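Local atomic coordinates of oxidoreductase (Azotobacter vinelandii, PDB entry 7D5M), a protein that binds NAD+ and, as a homologue of inositol dehydrogenase, probably oxidises a polyol or sugar-like substrate with the nicotinamide cofactor. Residues G139-Y144 with N335-F340; R195-S200 with A238-N243; A341-A346 with A353-L358. All coordinates share one frame; numbering follows the deposited sequence.

Contact 1: residues G139-Y144 with N335-F340; sequences GVTYGY and NLYYRF. With NAD (nicotinamide-adenine-dinucleotide), chain B.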
loop_
_atom_site.group_PDB
_atom_site.type_symbol
_atom_site.label_atom_id
_atom_site.label_comp_id
_atom_site.label_asym_id
_atom_site.label_seq_id
_atom_site.Cartn_x
_atom_site.Cartn_y
_atom_site.Cartn_z
ATOM N N GLY A 139 -30.001 9.267 19.351
ATOM C CA GLY A 139 -28.766 8.847 18.665
ATOM C C GLY A 139 -28.716 9.456 17.279
ATOM O O GLY A 139 -29.792 9.666 16.690
ATOM N N VAL A 140 -27.516 9.732 16.769
ATOM C CA VAL A 140 -27.320 10.185 15.367
ATOM C C VAL A 140 -26.304 9.241 14.718
ATOM O O VAL A 140 -25.276 8.944 15.344
ATOM C CB VAL A 140 -26.908 11.665 15.307
ATOM C CG1 VAL A 140 -26.690 12.134 13.884
ATOM C CG2 VAL A 140 -27.938 12.539 15.996
ATOM N N THR A 141 -26.592 8.751 13.512
ATOM C CA THR A 141 -25.820 7.627 12.909
ATOM C C THR A 141 -24.573 8.170 12.205
ATOM O O THR A 141 -24.401 7.930 10.988
ATOM C CB THR A 141 -26.725 6.713 12.074
ATOM O OG1 THR A 141 -27.702 7.489 11.403
ATOM C CG2 THR A 141 -27.459 5.698 12.918
ATOM N N TYR A 142 -23.677 8.791 12.977
ATOM C CA TYR A 142 -22.265 9.013 12.581
ATOM C C TYR A 142 -21.536 7.674 12.751
ATOM O O TYR A 142 -20.762 7.492 13.703
ATOM C CB TYR A 142 -21.645 10.134 13.410
ATOM C CG TYR A 142 -22.132 11.517 13.064
ATOM C CD1 TYR A 142 -21.907 12.068 11.811
ATOM C CD2 TYR A 142 -22.778 12.298 14.008
ATOM C CE1 TYR A 142 -22.328 13.353 11.497
ATOM C CE2 TYR A 142 -23.201 13.583 13.713
ATOM C CZ TYR A 142 -22.966 14.118 12.459
ATOM O OH TYR A 142 -23.371 15.385 12.144
ATOM N N GLY A 143 -21.852 6.736 11.864
ATOM C CA GLY A 143 -21.599 5.299 12.029
ATOM C C GLY A 143 -20.115 4.999 12.102
ATOM O O GLY A 143 -19.750 4.051 12.798
ATOM N N TYR A 144 -19.283 5.786 11.418
ATOM C CA TYR A 144 -17.823 5.513 11.339
ATOM C C TYR A 144 -17.209 5.629 12.734
ATOM O O TYR A 144 -16.169 5.022 12.993
ATOM C CB TYR A 144 -17.150 6.448 10.335
ATOM C CG TYR A 144 -17.757 6.329 8.964
ATOM C CD1 TYR A 144 -17.447 5.255 8.142
ATOM C CD2 TYR A 144 -18.720 7.228 8.527
ATOM C CE1 TYR A 144 -18.027 5.110 6.894
ATOM C CE2 TYR A 144 -19.316 7.093 7.281
ATOM C CZ TYR A 144 -18.973 6.027 6.468
ATOM O OH TYR A 144 -19.547 5.868 5.244
ATOM N N ASN A 335 -21.817 -1.254 17.153
ATOM C CA ASN A 335 -21.188 -0.659 18.355
ATOM C C ASN A 335 -21.961 0.596 18.781
ATOM O O ASN A 335 -22.111 0.806 19.989
ATOM C CB ASN A 335 -19.702 -0.397 18.112
ATOM C CG ASN A 335 -18.948 -1.690 17.919
ATOM O OD1 ASN A 335 -19.393 -2.731 18.405
ATOM N ND2 ASN A 335 -17.819 -1.633 17.222
ATOM N N LEU A 336 -22.469 1.397 17.844
ATOM C CA LEU A 336 -23.316 2.560 18.212
ATOM C C LEU A 336 -24.666 2.057 18.724
ATOM O O LEU A 336 -25.127 2.564 19.754
ATOM C CB LEU A 336 -23.541 3.479 17.012
ATOM C CG LEU A 336 -22.310 4.179 16.441
ATOM C CD1 LEU A 336 -22.768 5.376 15.635
ATOM C CD2 LEU A 336 -21.308 4.582 17.509
ATOM N N TYR A 337 -25.293 1.129 18.003
ATOM C CA TYR A 337 -26.700 0.740 18.275
ATOM C C TYR A 337 -26.800 0.059 19.650
ATOM O O TYR A 337 -27.807 0.294 20.340
ATOM C CB TYR A 337 -27.297 -0.081 17.126
ATOM C CG TYR A 337 -28.257 0.699 16.258
ATOM C CD1 TYR A 337 -29.575 0.867 16.648
ATOM C CD2 TYR A 337 -27.867 1.289 15.063
ATOM C CE1 TYR A 337 -30.481 1.573 15.878
ATOM C CE2 TYR A 337 -28.764 2.001 14.278
ATOM C CZ TYR A 337 -30.082 2.147 14.688
ATOM O OH TYR A 337 -31.001 2.835 13.936
ATOM N N TYR A 338 -25.825 -0.748 20.085
ATOM C CA TYR A 338 -25.952 -1.373 21.431
ATOM C C TYR A 338 -25.823 -0.264 22.480
ATOM O O TYR A 338 -26.501 -0.356 23.506
ATOM C CB TYR A 338 -25.009 -2.555 21.675
ATOM C CG TYR A 338 -23.651 -2.196 22.219
ATOM C CD1 TYR A 338 -23.489 -1.757 23.524
ATOM C CD2 TYR A 338 -22.515 -2.330 21.436
ATOM C CE1 TYR A 338 -22.246 -1.406 24.022
ATOM C CE2 TYR A 338 -21.261 -1.996 21.925
ATOM C CZ TYR A 338 -21.123 -1.538 23.223
ATOM O OH TYR A 338 -19.894 -1.206 23.713
ATOM N N ARG A 339 -25.012 0.767 22.220
ATOM C CA ARG A 339 -24.868 1.907 23.163
ATOM C C ARG A 339 -26.182 2.691 23.193
ATOM O O ARG A 339 -26.612 3.118 24.294
ATOM C CB ARG A 339 -23.680 2.785 22.783
ATOM C CG ARG A 339 -22.334 2.126 23.041
ATOM C CD ARG A 339 -21.234 3.066 22.593
ATOM N NE ARG A 339 -19.904 2.681 23.042
ATOM C CZ ARG A 339 -19.186 1.694 22.538
ATOM N NH1 ARG A 339 -19.688 0.935 21.575
ATOM N NH2 ARG A 339 -17.971 1.453 23.009
ATOM N N PHE A 340 -26.799 2.910 22.031
ATOM C CA PHE A 340 -28.134 3.554 21.960
ATOM C C PHE A 340 -29.111 2.783 22.861
ATOM O O PHE A 340 -29.807 3.431 23.671
ATOM C CB PHE A 340 -28.678 3.640 20.534
ATOM C CG PHE A 340 -27.882 4.476 19.566
ATOM C CD1 PHE A 340 -27.106 5.537 19.998
ATOM C CD2 PHE A 340 -27.938 4.215 18.208
ATOM C CE1 PHE A 340 -26.384 6.307 19.099
ATOM C CE2 PHE A 340 -27.221 4.991 17.308
ATOM C CZ PHE A 340 -26.449 6.041 17.757
HETATM P PA NAD B . -33.228 6.611 -0.005
HETATM O O1A NAD B . -33.916 7.578 -0.918
HETATM O O2A NAD B . -32.342 5.540 -0.559
HETATM O O5B NAD B . -34.332 5.936 0.945
HETATM C C5B NAD B . -35.493 6.671 1.445
HETATM C C4B NAD B . -36.454 5.668 2.036
HETATM O O4B NAD B . -37.433 6.341 2.868
HETATM C C3B NAD B . -37.276 4.873 1.013
HETATM O O3B NAD B . -37.522 3.566 1.512
HETATM C C2B NAD B . -38.557 5.708 0.921
HETATM O O2B NAD B . -39.681 5.012 0.432
HETATM C C1B NAD B . -38.733 6.050 2.394
HETATM N N9A NAD B . -39.565 7.213 2.663
HETATM C C8A NAD B . -39.482 8.434 2.046
HETATM N N7A NAD B . -40.310 9.320 2.542
HETATM C C5A NAD B . -40.965 8.649 3.562
HETATM C C6A NAD B . -41.955 9.062 4.476
HETATM N N6A NAD B . -42.452 10.300 4.522
HETATM N N1A NAD B . -42.387 8.146 5.378
HETATM C C2A NAD B . -41.875 6.907 5.326
HETATM N N3A NAD B . -40.932 6.412 4.523
HETATM C C4A NAD B . -40.513 7.346 3.650
HETATM O O3 NAD B . -32.334 7.432 1.065
HETATM P PN NAD B . -31.018 6.954 1.884
HETATM O O1N NAD B . -29.797 7.134 1.025
HETATM O O2N NAD B . -31.286 5.604 2.478
HETATM O O5D NAD B . -30.938 8.057 3.044
HETATM C C5D NAD B . -31.986 8.224 4.001
HETATM C C4D NAD B . -31.408 9.050 5.117
HETATM O O4D NAD B . -30.232 8.375 5.633
HETATM C C3D NAD B . -30.929 10.442 4.689
HETATM O O3D NAD B . -31.158 11.365 5.739
HETATM C C2D NAD B . -29.432 10.232 4.434
HETATM O O2D NAD B . -28.666 11.417 4.587
HETATM C C1D NAD B . -29.099 9.229 5.539
HETATM N N1N NAD B . -27.896 8.383 5.273
HETATM C C2N NAD B . -26.914 8.295 6.237
HETATM C C3N NAD B . -25.752 7.557 6.004
HETATM C C7N NAD B . -24.799 7.378 7.166
HETATM O O7N NAD B . -25.192 7.652 8.306
HETATM N N7N NAD B . -23.587 6.901 6.903
HETATM C C4N NAD B . -25.540 7.014 4.733
HETATM C C5N NAD B . -26.536 7.127 3.764
HETATM C C6N NAD B . -27.749 7.680 4.110
#

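Contact 2: residues R195-S200 with A238-N243; sequences RLAGPS and APLEDN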
loop_
_atom_site.group_PDB
_atom_site.type_symbol
_atom_site.label_atom_id
_atom_site.label_comp_id
_atom_site.label_asym_id
_atom_site.label_seq_id
_atom_site.Cartn_x
_atom_site.Cartn_y
_atom_site.Cartn_z
ATOM N N ARG A 195 -35.148 21.817 -1.685
ATOM C CA ARG A 195 -36.484 21.639 -1.050
ATOM C C ARG A 195 -36.474 20.388 -0.153
ATOM O O ARG A 195 -37.048 20.450 0.953
ATOM C CB ARG A 195 -37.586 21.528 -2.114
ATOM C CG ARG A 195 -37.736 22.750 -3.013
ATOM C CD ARG A 195 -38.836 22.547 -4.043
ATOM N NE ARG A 195 -40.173 22.486 -3.453
ATOM C CZ ARG A 195 -41.294 22.174 -4.113
ATOM N NH1 ARG A 195 -41.255 21.875 -5.402
ATOM N NH2 ARG A 195 -42.455 22.159 -3.478
ATOM N N LEU A 196 -35.832 19.304 -0.608
ATOM C CA LEU A 196 -35.870 17.961 0.034
ATOM C C LEU A 196 -34.583 17.696 0.823
ATOM O O LEU A 196 -34.659 16.925 1.808
ATOM C CB LEU A 196 -36.040 16.881 -1.041
ATOM C CG LEU A 196 -37.276 16.996 -1.935
ATOM C CD1 LEU A 196 -37.241 15.925 -3.017
ATOM C CD2 LEU A 196 -38.561 16.891 -1.127
ATOM N N ALA A 197 -33.447 18.241 0.371
ATOM C CA ALA A 197 -32.090 17.988 0.920
ATOM C C ALA A 197 -31.679 19.108 1.881
ATOM O O ALA A 197 -31.024 18.783 2.908
ATOM C CB ALA A 197 -31.089 17.854 -0.202
ATOM N N GLY A 198 -32.025 20.359 1.552
ATOM C CA GLY A 198 -31.717 21.550 2.366
ATOM C C GLY A 198 -30.666 22.437 1.705
ATOM O O GLY A 198 -30.600 22.519 0.480
ATOM N N PRO A 199 -29.839 23.147 2.506
ATOM C CA PRO A 199 -28.951 24.195 1.998
ATOM C C PRO A 199 -27.633 23.722 1.368
ATOM O O PRO A 199 -26.919 24.528 0.777
ATOM C CB PRO A 199 -28.618 25.020 3.254
ATOM C CG PRO A 199 -28.786 24.068 4.418
ATOM C CD PRO A 199 -29.790 23.029 3.971
ATOM N N SER A 200 -27.305 22.443 1.516
ATOM C CA SER A 200 -26.020 21.916 1.001
ATOM C C SER A 200 -26.204 20.501 0.470
ATOM O O SER A 200 -27.189 19.823 0.844
ATOM C CB SER A 200 -24.954 22.007 2.059
ATOM O OG SER A 200 -24.694 20.747 2.641
ATOM N N ALA A 238 -26.386 23.420 -8.849
ATOM C CA ALA A 238 -26.342 24.775 -8.260
ATOM C C ALA A 238 -27.737 25.137 -7.751
ATOM O O ALA A 238 -28.718 24.884 -8.443
ATOM C CB ALA A 238 -25.841 25.775 -9.275
ATOM N N PRO A 239 -27.874 25.742 -6.550
ATOM C CA PRO A 239 -26.735 26.178 -5.734
ATOM C C PRO A 239 -26.070 25.136 -4.813
ATOM O O PRO A 239 -25.158 25.515 -4.081
ATOM C CB PRO A 239 -27.399 27.239 -4.842
ATOM C CG PRO A 239 -28.765 26.660 -4.593
ATOM C CD PRO A 239 -29.169 26.102 -5.941
ATOM N N LEU A 240 -26.524 23.875 -4.844
ATOM C CA LEU A 240 -25.978 22.805 -3.969
ATOM C C LEU A 240 -24.629 22.361 -4.540
ATOM O O LEU A 240 -24.523 22.181 -5.770
ATOM C CB LEU A 240 -26.967 21.644 -3.847
ATOM C CG LEU A 240 -28.022 21.802 -2.746
ATOM C CD1 LEU A 240 -28.613 23.192 -2.737
ATOM C CD2 LEU A 240 -29.112 20.750 -2.868
ATOM N N GLU A 241 -23.643 22.240 -3.657
ATOM C CA GLU A 241 -22.221 21.982 -3.995
ATOM C C GLU A 241 -21.948 20.475 -4.082
ATOM O O GLU A 241 -22.412 19.728 -3.205
ATOM C CB GLU A 241 -21.316 22.684 -2.976
ATOM C CG GLU A 241 -21.165 21.997 -1.621
ATOM C CD GLU A 241 -22.397 21.907 -0.739
ATOM O OE1 GLU A 241 -23.342 22.701 -0.934
ATOM O OE2 GLU A 241 -22.408 21.041 0.150
ATOM N N ASP A 242 -21.159 20.052 -5.075
ATOM C CA ASP A 242 -20.653 18.658 -5.161
ATOM C C ASP A 242 -19.165 18.623 -4.805
ATOM O O ASP A 242 -18.567 17.532 -4.880
ATOM C CB ASP A 242 -20.965 18.016 -6.514
ATOM C CG ASP A 242 -20.569 18.841 -7.726
ATOM O OD1 ASP A 242 -19.729 19.746 -7.583
ATOM O OD2 ASP A 242 -21.109 18.562 -8.805
ATOM N N ASN A 243 -18.611 19.759 -4.387
ATOM C CA ASN A 243 -17.204 19.866 -3.937
ATOM C C ASN A 243 -17.097 21.058 -3.000
ATOM O O ASN A 243 -17.752 22.079 -3.279
ATOM C CB ASN A 243 -16.268 20.015 -5.132
ATOM C CG ASN A 243 -14.830 19.767 -4.744
ATOM O OD1 ASN A 243 -14.459 18.628 -4.470
ATOM N ND2 ASN A 243 -14.028 20.822 -4.698
#

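Contact 3: residues A341-A346 with A353-L358; sequences AMAMDA and ALLAGL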
loop_
_atom_site.group_PDB
_atom_site.type_symbol
_atom_site.label_atom_id
_atom_site.label_comp_id
_atom_site.label_asym_id
_atom_site.label_seq_id
_atom_site.Cartn_x
_atom_site.Cartn_y
_atom_site.Cartn_z
ATOM N N ALA A 341 -29.174 1.456 22.730
ATOM C CA ALA A 341 -30.093 0.594 23.510
ATOM C C ALA A 341 -29.767 0.724 25.005
ATOM O O ALA A 341 -30.692 0.895 25.812
ATOM C CB ALA A 341 -30.005 -0.839 23.034
ATOM N N MET A 342 -28.496 0.647 25.386
ATOM C CA MET A 342 -28.117 0.773 26.823
ATOM C C MET A 342 -28.547 2.145 27.365
ATOM O O MET A 342 -29.026 2.201 28.514
ATOM C CB MET A 342 -26.614 0.585 27.022
ATOM C CG MET A 342 -26.185 -0.845 26.789
ATOM S SD MET A 342 -24.411 -1.076 27.013
ATOM C CE MET A 342 -24.299 -1.127 28.801
ATOM N N ALA A 343 -28.384 3.217 26.583
ATOM C CA ALA A 343 -28.706 4.599 27.009
ATOM C C ALA A 343 -30.221 4.731 27.194
ATOM O O ALA A 343 -30.666 5.337 28.195
ATOM C CB ALA A 343 -28.177 5.595 25.999
ATOM N N MET A 344 -30.997 4.184 26.261
ATOM C CA MET A 344 -32.477 4.239 26.297
ATOM C C MET A 344 -32.966 3.475 27.531
ATOM O O MET A 344 -33.791 4.029 28.303
ATOM C CB MET A 344 -33.067 3.632 25.027
ATOM C CG MET A 344 -32.774 4.473 23.806
ATOM S SD MET A 344 -33.295 3.645 22.302
ATOM C CE MET A 344 -32.640 4.781 21.077
ATOM N N ASP A 345 -32.456 2.263 27.724
ATOM C CA ASP A 345 -32.824 1.391 28.871
ATOM C C ASP A 345 -32.406 2.074 30.179
ATOM O O ASP A 345 -33.243 2.081 31.111
ATOM C CB ASP A 345 -32.192 0.005 28.741
ATOM C CG ASP A 345 -32.469 -0.873 29.945
ATOM O OD1 ASP A 345 -33.620 -1.313 30.091
ATOM O OD2 ASP A 345 -31.537 -1.063 30.736
ATOM N N ALA A 346 -31.193 2.633 30.240
ATOM C CA ALA A 346 -30.645 3.334 31.429
ATOM C C ALA A 346 -31.538 4.535 31.763
ATOM O O ALA A 346 -31.722 4.825 32.972
ATOM C CB ALA A 346 -29.216 3.758 31.218
ATOM N N ALA A 353 -25.515 6.756 36.633
ATOM C CA ALA A 353 -24.088 6.365 36.627
ATOM C C ALA A 353 -23.743 5.738 35.270
ATOM O O ALA A 353 -22.703 6.098 34.685
ATOM C CB ALA A 353 -23.806 5.414 37.767
ATOM N N LEU A 354 -24.594 4.841 34.768
ATOM C CA LEU A 354 -24.342 4.165 33.469
ATOM C C LEU A 354 -24.441 5.196 32.338
ATOM O O LEU A 354 -23.526 5.234 31.493
ATOM C CB LEU A 354 -25.335 3.019 33.270
ATOM C CG LEU A 354 -25.085 2.173 32.021
ATOM C CD1 LEU A 354 -23.691 1.556 32.053
ATOM C CD2 LEU A 354 -26.140 1.093 31.889
ATOM N N LEU A 355 -25.500 6.006 32.333
ATOM C CA LEU A 355 -25.729 7.078 31.324
ATOM C C LEU A 355 -24.478 7.946 31.158
ATOM O O LEU A 355 -24.064 8.152 30.001
ATOM C CB LEU A 355 -26.925 7.937 31.741
ATOM C CG LEU A 355 -28.277 7.471 31.213
ATOM C CD1 LEU A 355 -29.390 8.355 31.756
ATOM C CD2 LEU A 355 -28.294 7.463 29.690
ATOM N N ALA A 356 -23.897 8.423 32.262
ATOM C CA ALA A 356 -22.786 9.404 32.268
ATOM C C ALA A 356 -21.515 8.787 31.671
ATOM O O ALA A 356 -20.713 9.551 31.095
ATOM C CB ALA A 356 -22.546 9.913 33.668
ATOM N N GLY A 357 -21.331 7.469 31.807
ATOM C CA GLY A 357 -20.160 6.744 31.275
ATOM C C GLY A 357 -20.313 6.347 29.810
ATOM O O GLY A 357 -19.299 5.979 29.207
ATOM N N LEU A 358 -21.530 6.387 29.257
ATOM C CA LEU A 358 -21.793 6.014 27.839
ATOM C C LEU A 358 -21.384 7.171 26.923
ATOM O O LEU A 358 -21.755 8.324 27.211
ATOM C CB LEU A 358 -23.269 5.674 27.632
ATOM C CG LEU A 358 -23.737 4.352 28.235
ATOM C CD1 LEU A 358 -25.253 4.258 28.188
ATOM C CD2 LEU A 358 -23.096 3.166 27.524
#

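Contact 1: residues G139-Y144 with N335-F340
Phe340 presents one ring face to Gly139, whose CA stands 3.9 Å from the ring centroid and 28° off the normal, a CH-pi contact. From a CB directed at the strand, chi1 (-63°) sets CG anti to the carbonyl carbon, beside the backbone N. The rim meets the next two residues: Phe340 CZ is 4.0 Å from Val140 O, near the ring plane, and Thr141 CG2 also comes up at the edge. One turn earlier, Leu336 has the same first torsion and rests CD1 against both Tyr142 O, at 3.5 Å, and Gly143 CA. Thr141 CG2 also lies 4.1 Å from Tyr337 CE2, oblique to that ring. An alanine in place of Phe340 would probably leave a gap over Gly139 and deprive Thr141 of one of the rings bordering its methyl. The hydroxyl of Thr141 is hydrogen-bonded to Glu114, and Thr141 O lies 2.8 Å from NAD O7N; Tyr337 OH bonds to Ser89 and His29. The contact thus lays helix 329-349 against the chain leaving strand 138-140, an outermost strand of the parallel Rossmann sheet. Val112 of the adjoining strand 110-113 touches Thr141, Tyr337 and Phe340, while helix 26-34 borders Thr141 and Tyr337.

Contact 2: residues R195-S200 with A238-N243
Leu240 lays its isobutyl group over the turn that follows helix 194-197, while Glu241 closes on Ser200 beside it. From CB of Glu241 the chain sets out with CG between the backbone N and the carbonyl carbon (chi1 78°), then bends at chi2 (-66°), and the carboxylate comes up against Ser200. CD is 3.8 Å from Ser200 CB. OE1 lies 3.4 Å from Ser200 CA and forms a salt bridge with Arg230, which also bonds to Pro199 O. OE2 is 3.3 Å from Ser200 CB, takes a weak hydrogen bond from Ser200 OG at 3.4 Å, the stronger partner of that hydroxyl being Gly204, and accepts another from Leu203 N. So partnered, the buried carboxylate is probably charged. Leu240 meets mainly backbone: CG is 3.9 Å from Ser200 C, CD1 3.8 Å from Gly198 O, and CD2 makes a longer contact, 4.4 Å, with Ala197 CB. Gly198 leaves the helix with positive phi (110°), where any side chain would collide with the carbonyl O of Ala197. The contact joins the end of helix 194-197 to the loop between strands 223-231 and 243-250, with Val373 and Val377 of helix 363-381 packed on Ser200.

Contact 3: residues A341-A346 with A353-L358
Ala343 and Ala346 form the low side of helix 341-346, and the leucines of 353-358 fill the shallow ground they leave. The two helical segments run roughly antiparallel, at 149° between their directions, with axes 9.2 Å apart at closest approach. Alanines on one side let the leucines of the other come down close to the backbone. Leu358 sends CD1 into the hollow beside Ala343, 3.7 Å from its CA and 3.9 Å from its CB, where the same methyl also meets CB of Met342. Leu355 takes the neighbouring place: its CD2 comes within 3.5 Å of Ala343 O, and its CG rests 3.8 Å from Ala346 CB. The methyl of Ala346 is therefore a small bump received between two leucines, since CD2 of Leu354 approaches it as well, at 4.1 Å. Leu354 points CB toward the other helix, with CG anti to the backbone N (chi1 -175°). Met342 is the tall residue of its helix. Its chain is extended at chi2 and bent at chi3 (78°), which places CE 4.2 Å from CD2 of Leu354, so the thioether chain closes the packing along one flank. Tyr360 packs on Ala343, and Arg7 on Met342. Between the segments, side chain meets side chain only through hydrocarbon, methyl, methylene and methine, though leucine methyls also touch the backbone of Ala343. Fit of shape and burial of hydrocarbon probably do most to hold together the two helices, already joined by a short connection, while Asp345 forms a salt bridge with Arg349 of its own helix.

Helix 329-349 ties contacts 1 and 3 together: 335-340 meets the chain leaving strand 138-140, and the following residues 341-346 meet 353-358. Their centres are 13 Å apart, and they touch where Arg339 O lies 4.3 Å from Leu358 CD1. Contact 2 stands apart, its centre 26 Å from that of contact 1 and 36 Å from that of contact 3, although along the chain it is nested within the loop that contact 1 closes. Contact 1 reaches the cofactor directly, through Thr141 of the NAD pocket; contact 2 is a shell further out, the side chain of Ala197 about 8 Å from NAD and beside Trp190, which binds it. Contact 3 lies away from the cofactor-binding residues.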